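Local structure of superantigen-like protein SSL10 (Staphylococcus aureus subsp. aureus, 6LWT) at residues G149-K161 / G167-K179. The protein probably binds the Fc region of human IgG, hindering complement activation through C1q, and probably interferes with plasma clotting by engaging prothrombin. Residues are numbered along the deposited sequence; the frame is centred on the assembly and turned at random.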
ATOM      1  N   GLY A 149     -17.074   3.684  -4.769  1.00 21.50           N
ATOM      2  CA  GLY A 149     -16.873   4.798  -5.704  1.00 21.31           C
ATOM      3  C   GLY A 149     -15.919   5.867  -5.230  1.00 21.62           C
ATOM      4  O   GLY A 149     -15.963   7.001  -5.744  1.00 21.49           O
ATOM      5  N   LEU A 150     -15.027   5.543  -4.276  1.00 20.22           N
ATOM      6  CA  LEU A 150     -14.056   6.533  -3.816  1.00 20.44           C
ATOM      7  C   LEU A 150     -13.320   7.121  -5.019  1.00 20.61           C
ATOM      8  O   LEU A 150     -12.874   6.368  -5.876  1.00 20.85           O
ATOM      9  CB  LEU A 150     -13.029   5.912  -2.876  1.00 20.19           C
ATOM     10  CG  LEU A 150     -11.899   6.809  -2.375  1.00 20.66           C
ATOM     11  CD1 LEU A 150     -12.393   7.865  -1.408  1.00 21.14           C
ATOM     12  CD2 LEU A 150     -10.845   5.929  -1.702  1.00 20.90           C
ATOM     13  N   TYR A 151     -13.209   8.449  -5.048  1.00 22.50           N
ATOM     14  CA  TYR A 151     -12.567   9.226  -6.140  1.00 24.05           C
ATOM     15  C   TYR A 151     -13.287   9.166  -7.503  1.00 26.42           C
ATOM     16  O   TYR A 151     -12.837   9.795  -8.459  1.00 27.36           O
ATOM     17  CB  TYR A 151     -11.108   8.808  -6.375  1.00 22.97           C
ATOM     18  CG  TYR A 151     -10.206   8.698  -5.165  1.00 22.08           C
ATOM     19  CD1 TYR A 151     -10.236   9.650  -4.162  1.00 22.78           C
ATOM     20  CD2 TYR A 151      -9.270   7.664  -5.066  1.00 22.86           C
ATOM     21  CE1 TYR A 151      -9.379   9.569  -3.072  1.00 22.04           C
ATOM     22  CE2 TYR A 151      -8.397   7.577  -3.981  1.00 21.86           C
ATOM     23  CZ  TYR A 151      -8.460   8.539  -2.989  1.00 22.13           C
ATOM     24  OH  TYR A 151      -7.621   8.494  -1.905  1.00 20.95           O
ATOM     25  N   LYS A 152     -14.362   8.397  -7.607  1.00 28.65           N
ATOM     26  CA  LYS A 152     -15.053   8.172  -8.871  1.00 31.49           C
ATOM     27  C   LYS A 152     -16.402   8.861  -8.792  1.00 31.88           C
ATOM     28  O   LYS A 152     -16.695   9.734  -9.587  1.00 33.38           O
ATOM     29  CB  LYS A 152     -15.210   6.670  -9.140  1.00 33.98           C
ATOM     30  CG  LYS A 152     -15.492   6.320 -10.591  1.00 40.16           C
ATOM     31  CD  LYS A 152     -16.041   4.905 -10.734  1.00 43.70           C
ATOM     32  CE  LYS A 152     -16.273   4.546 -12.191  1.00 48.10           C
ATOM     33  NZ  LYS A 152     -15.006   4.152 -12.867  1.00 51.62           N
ATOM     34  N   THR A 153     -17.219   8.466  -7.824  1.00 29.01           N
ATOM     35  CA  THR A 153     -18.553   9.015  -7.657  1.00 29.06           C
ATOM     36  C   THR A 153     -18.754   9.716  -6.311  1.00 29.49           C
ATOM     37  O   THR A 153     -19.769  10.368  -6.110  1.00 30.01           O
ATOM     38  CB  THR A 153     -19.592   7.890  -7.845  1.00 30.12           C
ATOM     39  OG1 THR A 153     -19.347   6.843  -6.898  1.00 28.52           O
ATOM     40  CG2 THR A 153     -19.506   7.305  -9.295  1.00 30.28           C
ATOM     41  N   ILE A 154     -17.800   9.581  -5.383  1.00 28.00           N
ATOM     42  CA  ILE A 154     -17.839  10.291  -4.119  1.00 28.44           C
ATOM     43  C   ILE A 154     -16.518  11.024  -3.940  1.00 27.97           C
ATOM     44  O   ILE A 154     -15.546  10.758  -4.650  1.00 28.99           O
ATOM     45  CB  ILE A 154     -18.130   9.341  -2.932  1.00 29.68           C
ATOM     46  CG1 ILE A 154     -16.997   8.333  -2.702  1.00 28.48           C
ATOM     47  CG2 ILE A 154     -19.431   8.569  -3.184  1.00 30.91           C
ATOM     48  CD1 ILE A 154     -17.122   7.579  -1.400  1.00 28.53           C
ATOM     49  N   SER A 155     -16.482  11.920  -2.975  1.00 27.29           N
ATOM     50  CA  SER A 155     -15.328  12.786  -2.787  1.00 29.21           C
ATOM     51  C   SER A 155     -14.096  12.056  -2.232  1.00 28.89           C
ATOM     52  O   SER A 155     -14.183  10.935  -1.733  1.00 26.58           O
ATOM     53  CB  SER A 155     -15.679  13.934  -1.860  1.00 28.90           C
ATOM     54  OG  SER A 155     -15.616  13.517  -0.513  1.00 28.89           O
ATOM     55  N   LYS A 156     -12.962  12.749  -2.296  1.00 26.35           N
ATOM     56  CA  LYS A 156     -11.729  12.274  -1.682  1.00 26.33           C
ATOM     57  C   LYS A 156     -11.646  12.556  -0.180  1.00 24.79           C
ATOM     58  O   LYS A 156     -10.662  12.169   0.438  1.00 23.77           O
ATOM     59  CB  LYS A 156     -10.506  12.855  -2.410  1.00 26.87           C
ATOM     60  CG  LYS A 156     -10.289  14.355  -2.255  1.00 29.96           C
ATOM     61  CD  LYS A 156      -9.208  14.836  -3.218  1.00 32.02           C
ATOM     62  CE  LYS A 156      -9.217  16.348  -3.379  1.00 34.84           C
ATOM     63  NZ  LYS A 156      -8.641  17.002  -2.178  1.00 36.30           N
ATOM     64  N   ASP A 157     -12.643  13.225   0.417  1.00 24.55           N
ATOM     65  CA  ASP A 157     -12.574  13.584   1.834  1.00 25.24           C
ATOM     66  C   ASP A 157     -12.965  12.379   2.714  1.00 24.36           C
ATOM     67  O   ASP A 157     -14.137  12.148   3.013  1.00 24.62           O
ATOM     68  CB  ASP A 157     -13.447  14.810   2.163  1.00 27.61           C
ATOM     69  CG  ASP A 157     -12.986  15.542   3.418  1.00 31.47           C
ATOM     70  OD1 ASP A 157     -12.233  14.957   4.242  1.00 29.77           O
ATOM     71  OD2 ASP A 157     -13.371  16.723   3.585  1.00 33.37           O
ATOM     72  N   GLY A 158     -11.959  11.620   3.115  1.00 22.26           N
ATOM     73  CA  GLY A 158     -12.167  10.494   4.014  1.00 21.01           C
ATOM     74  C   GLY A 158     -10.879  10.112   4.703  1.00 21.28           C
ATOM     75  O   GLY A 158      -9.791  10.623   4.366  1.00 19.41           O
ATOM     76  N   ARG A 159     -10.999   9.213   5.675  1.00 20.71           N
ATOM     77  CA  ARG A 159      -9.853   8.736   6.422  1.00 21.49           C
ATOM     78  C   ARG A 159      -9.939   7.236   6.580  1.00 21.25           C
ATOM     79  O   ARG A 159     -11.029   6.659   6.549  1.00 19.49           O
ATOM     80  CB  ARG A 159      -9.796   9.362   7.812  1.00 24.34           C
ATOM     81  CG  ARG A 159      -9.883  10.884   7.857  1.00 27.33           C
ATOM     82  CD  ARG A 159      -8.667  11.619   7.294  1.00 28.19           C
ATOM     83  NE  ARG A 159      -8.894  13.056   7.480  1.00 30.07           N
ATOM     84  CZ  ARG A 159      -9.589  13.850   6.658  1.00 32.79           C
ATOM     85  NH1 ARG A 159     -10.123  13.399   5.519  1.00 30.49           N
ATOM     86  NH2 ARG A 159      -9.748  15.131   6.983  1.00 32.50           N
ATOM     87  N   VAL A 160      -8.781   6.609   6.739  1.00 19.49           N
ATOM     88  CA  VAL A 160      -8.733   5.185   7.039  1.00 20.20           C
ATOM     89  C   VAL A 160      -7.811   4.971   8.226  1.00 18.65           C
ATOM     90  O   VAL A 160      -6.651   5.306   8.113  1.00 20.48           O
ATOM     91  CB  VAL A 160      -8.176   4.370   5.861  1.00 19.69           C
ATOM     92  CG1 VAL A 160      -8.092   2.898   6.256  1.00 19.01           C
ATOM     93  CG2 VAL A 160      -9.018   4.566   4.605  1.00 20.53           C
ATOM     94  N   LYS A 161      -8.301   4.392   9.320  1.00 17.73           N
ATOM     95  CA  LYS A 161      -7.478   4.156  10.510  1.00 18.33           C
ATOM     96  C   LYS A 161      -7.267   2.658  10.693  1.00 16.88           C
ATOM     97  O   LYS A 161      -8.221   1.924  10.966  1.00 15.43           O
ATOM     98  CB  LYS A 161      -8.103   4.762  11.765  1.00 21.06           C
ATOM     99  CG  LYS A 161      -7.276   4.558  13.045  1.00 24.15           C
ATOM    100  CD  LYS A 161      -8.005   5.038  14.298  1.00 28.12           C
ATOM    101  CE  LYS A 161      -7.162   4.835  15.552  1.00 33.20           C
ATOM    102  NZ  LYS A 161      -7.433   5.856  16.610  1.00 35.14           N
ATOM    103  N   GLY A 167      -2.510  -1.260  20.319  1.00 23.93           N
ATOM    104  CA  GLY A 167      -2.909   0.132  20.372  1.00 23.40           C
ATOM    105  C   GLY A 167      -2.220   1.026  19.341  1.00 21.30           C
ATOM    106  O   GLY A 167      -2.666   2.151  19.129  1.00 21.39           O
ATOM    107  N   SER A 168      -1.177   0.534  18.683  1.00 20.31           N
ATOM    108  CA  SER A 168      -0.550   1.263  17.568  1.00 19.82           C
ATOM    109  C   SER A 168      -1.562   1.472  16.443  1.00 19.23           C
ATOM    110  O   SER A 168      -2.558   0.754  16.337  1.00 17.80           O
ATOM    111  CB  SER A 168       0.649   0.504  17.013  1.00 20.80           C
ATOM    112  OG  SER A 168       1.616   0.228  18.007  1.00 20.92           O
ATOM    113  N   PHE A 169      -1.335   2.480  15.608  1.00 18.91           N
ATOM    114  CA  PHE A 169      -2.232   2.719  14.512  1.00 17.29           C
ATOM    115  C   PHE A 169      -1.588   3.566  13.441  1.00 17.81           C
ATOM    116  O   PHE A 169      -0.563   4.246  13.669  1.00 16.20           O
ATOM    117  CB  PHE A 169      -3.573   3.329  14.965  1.00 17.54           C
ATOM    118  CG  PHE A 169      -3.475   4.741  15.484  1.00 18.44           C
ATOM    119  CD1 PHE A 169      -3.605   5.826  14.614  1.00 18.42           C
ATOM    120  CD2 PHE A 169      -3.280   4.992  16.837  1.00 18.16           C
ATOM    121  CE1 PHE A 169      -3.538   7.130  15.088  1.00 19.35           C
ATOM    122  CE2 PHE A 169      -3.235   6.295  17.322  1.00 19.31           C
ATOM    123  CZ  PHE A 169      -3.326   7.369  16.440  1.00 19.68           C
ATOM    124  N   TYR A 170      -2.219   3.510  12.276  1.00 17.88           N
ATOM    125  CA  TYR A 170      -1.865   4.363  11.148  1.00 18.79           C
ATOM    126  C   TYR A 170      -3.158   5.027  10.694  1.00 20.46           C
ATOM    127  O   TYR A 170      -4.107   4.329  10.329  1.00 19.80           O
ATOM    128  CB  TYR A 170      -1.285   3.537   9.989  1.00 21.10           C
ATOM    129  CG  TYR A 170      -0.087   2.687  10.366  1.00 23.28           C
ATOM    130  CD1 TYR A 170      -0.270   1.392  10.845  1.00 25.81           C
ATOM    131  CD2 TYR A 170       1.215   3.192  10.320  1.00 24.43           C
ATOM    132  CE1 TYR A 170       0.823   0.606  11.238  1.00 28.50           C
ATOM    133  CE2 TYR A 170       2.304   2.412  10.701  1.00 27.34           C
ATOM    134  CZ  TYR A 170       2.099   1.118  11.160  1.00 28.99           C
ATOM    135  OH  TYR A 170       3.143   0.303  11.551  1.00 31.72           O
ATOM    136  N   ASN A 171      -3.195   6.362  10.680  1.00 19.18           N
ATOM    137  CA  ASN A 171      -4.351   7.062  10.155  1.00 19.73           C
ATOM    138  C   ASN A 171      -3.989   7.626   8.780  1.00 20.01           C
ATOM    139  O   ASN A 171      -3.109   8.487   8.677  1.00 19.27           O
ATOM    140  CB  ASN A 171      -4.802   8.144  11.126  1.00 21.66           C
ATOM    141  CG  ASN A 171      -6.072   8.819  10.671  1.00 25.33           C
ATOM    142  OD1 ASN A 171      -7.124   8.190  10.620  1.00 25.31           O
ATOM    143  ND2 ASN A 171      -5.967  10.093  10.272  1.00 27.66           N
ATOM    144  N   LEU A 172      -4.644   7.113   7.747  1.00 18.58           N
ATOM    145  CA  LEU A 172      -4.399   7.508   6.355  1.00 20.51           C
ATOM    146  C   LEU A 172      -5.399   8.544   5.883  1.00 19.68           C
ATOM    147  O   LEU A 172      -6.606   8.417   6.127  1.00 19.50           O
ATOM    148  CB  LEU A 172      -4.498   6.301   5.440  1.00 21.35           C
ATOM    149  CG  LEU A 172      -3.623   5.118   5.815  1.00 23.07           C
ATOM    150  CD1 LEU A 172      -3.993   3.901   4.991  1.00 23.96           C
ATOM    151  CD2 LEU A 172      -2.171   5.470   5.602  1.00 25.41           C
ATOM    152  N   ASP A 173      -4.887   9.577   5.218  1.00 18.68           N
ATOM    153  CA  ASP A 173      -5.721  10.638   4.678  1.00 18.49           C
ATOM    154  C   ASP A 173      -6.028  10.337   3.206  1.00 17.52           C
ATOM    155  O   ASP A 173      -5.141  10.362   2.357  1.00 18.03           O
ATOM    156  CB  ASP A 173      -4.986  11.968   4.814  1.00 20.92           C
ATOM    157  CG  ASP A 173      -5.855  13.176   4.463  1.00 22.77           C
ATOM    158  OD1 ASP A 173      -7.017  13.030   3.985  1.00 22.15           O
ATOM    159  OD2 ASP A 173      -5.334  14.293   4.680  1.00 25.46           O
ATOM    160  N   LEU A 174      -7.294  10.077   2.897  1.00 17.28           N
ATOM    161  CA  LEU A 174      -7.703   9.784   1.525  1.00 17.57           C
ATOM    162  C   LEU A 174      -7.652  11.016   0.601  1.00 18.70           C
ATOM    163  O   LEU A 174      -7.702  10.854  -0.608  1.00 19.37           O
ATOM    164  CB  LEU A 174      -9.085   9.125   1.465  1.00 17.24           C
ATOM    165  CG  LEU A 174      -9.178   7.796   2.242  1.00 16.56           C
ATOM    166  CD1 LEU A 174     -10.625   7.353   2.267  1.00 17.08           C
ATOM    167  CD2 LEU A 174      -8.278   6.750   1.614  1.00 17.59           C
ATOM    168  N   ARG A 175      -7.485  12.211   1.156  1.00 20.76           N
ATOM    169  CA  ARG A 175      -7.348  13.416   0.334  1.00 23.07           C
ATOM    170  C   ARG A 175      -5.985  13.552  -0.360  1.00 25.15           C
ATOM    171  O   ARG A 175      -5.837  14.397  -1.232  1.00 26.51           O
ATOM    172  CB  ARG A 175      -7.608  14.664   1.151  1.00 23.90           C
ATOM    173  CG  ARG A 175      -8.961  14.703   1.856  1.00 25.28           C
ATOM    174  CD  ARG A 175      -9.051  15.898   2.799  1.00 26.86           C
ATOM    175  NE  ARG A 175      -8.030  15.811   3.851  1.00 30.08           N
ATOM    176  CZ  ARG A 175      -7.779  16.763   4.746  1.00 33.68           C
ATOM    177  NH1 ARG A 175      -8.491  17.887   4.765  1.00 34.55           N
ATOM    178  NH2 ARG A 175      -6.814  16.584   5.638  1.00 35.94           N
ATOM    179  N   SER A 176      -5.000  12.743   0.013  1.00 25.29           N
ATOM    180  CA  SER A 176      -3.744  12.723  -0.721  1.00 27.87           C
ATOM    181  C   SER A 176      -3.151  11.339  -0.862  1.00 26.07           C
ATOM    182  O   SER A 176      -3.581  10.362  -0.212  1.00 23.37           O
ATOM    183  CB  SER A 176      -2.741  13.665  -0.059  1.00 30.17           C
ATOM    184  OG  SER A 176      -2.633  13.378   1.306  1.00 35.23           O
ATOM    185  N   LYS A 177      -2.135  11.266  -1.711  1.00 24.68           N
ATOM    186  CA  LYS A 177      -1.403  10.016  -1.913  1.00 25.77           C
ATOM    187  C   LYS A 177      -0.631   9.689  -0.646  1.00 22.92           C
ATOM    188  O   LYS A 177      -0.169  10.590   0.048  1.00 20.25           O
ATOM    189  CB  LYS A 177      -0.447  10.120  -3.106  1.00 27.69           C
ATOM    190  CG  LYS A 177      -0.084   8.765  -3.692  1.00 30.55           C
ATOM    191  CD  LYS A 177       1.270   8.705  -4.416  1.00 32.31           C
ATOM    192  CE  LYS A 177       1.232   9.265  -5.817  1.00 32.77           C
ATOM    193  NZ  LYS A 177       2.537   9.054  -6.520  1.00 31.40           N
ATOM    194  N   LEU A 178      -0.476   8.404  -0.327  1.00 21.88           N
ATOM    195  CA  LEU A 178       0.450   8.031   0.748  1.00 21.37           C
ATOM    196  C   LEU A 178       1.831   8.587   0.391  1.00 20.79           C
ATOM    197  O   LEU A 178       2.236   8.507  -0.752  1.00 18.82           O
ATOM    198  CB  LEU A 178       0.550   6.515   0.907  1.00 21.71           C
ATOM    199  CG  LEU A 178       1.421   5.992   2.047  1.00 22.14           C
ATOM    200  CD1 LEU A 178       0.844   6.362   3.399  1.00 22.28           C
ATOM    201  CD2 LEU A 178       1.550   4.485   1.953  1.00 22.33           C
ATOM    202  N   LYS A 179       2.536   9.164   1.362  1.00 21.24           N
ATOM    203  CA  LYS A 179       3.882   9.670   1.093  1.00 22.11           C
ATOM    204  C   LYS A 179       4.895   8.578   0.904  1.00 23.19           C
ATOM    205  O   LYS A 179       4.823   7.525   1.564  1.00 20.01           O
ATOM    206  CB  LYS A 179       4.329  10.622   2.194  1.00 24.82           C
ATOM    207  CG  LYS A 179       3.482  11.889   2.154  1.00 27.65           C
ATOM    208  CD  LYS A 179       4.199  13.043   2.796  1.00 32.53           C
ATOM    209  CE  LYS A 179       3.360  14.313   2.674  1.00 33.61           C
ATOM    210  NZ  LYS A 179       3.732  15.213   3.787  1.00 37.59           N
TER
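Val160 and Leu172 form an antiparallel hydrogen-bonded pair, with Val160 N 2.9 Å from Leu172 O and Leu172 N 2.7 Å from Val160 O; the second bond is nearly straight, 174° at the hydrogen. Leu174 prolongs this ladder past the strand end, its N bonding to Gly158 O. That oxygen has a second donor, Arg159 NH1, on the opposite face of its carbonyl plane. On the face bearing Arg159 and Asp173, two guanidinium groups stack, their planes 17° apart and Arg159 NH2 3.4 Å from Arg175 CZ. Arg175 grips the Asp173 carboxylate side-on, NE to OD1 and NH2 to OD2, and OD1 also accepts from Arg175 N, closing an Asx turn. The same OD1 lies well out of the Arg159 guanidinium plane, so the salt bridge there is one of charge, without an N-H aimed at it. Asp157 OD1 takes Arg159 NH1 at 2.9 Å; the two carboxylates thus probably offset the like charges of the stack. A bend at chi2 folds Arg159 back toward these partners. Further along that face, the extended Lys161 chain brings NZ over the Phe169 ring, 3° off its normal, a cation-pi contact.

On the other face, Val160 CG2 meets Leu174 CD2 at 3.8 Å, and Leu150 touches Leu174 CD1. Leu150 also covers one face of the Tyr151 ring, whose hydroxyl donates in plane to a lone pair of Leu174 O (2.7 Å). Arg141 of helix 133-148 hydrogen-bonds that hydroxyl, while strand 192-198, the next strand of the sheet, flanks Val160 with Ile195 and Val197. The nearly antiparallel strands 159-164 and 169-173, consecutive in the chain, form a beta hairpin, with 169-173 the outermost strand, beside the helix, as befits the beta-grasp domain of staphylococcal superantigen-like toxins.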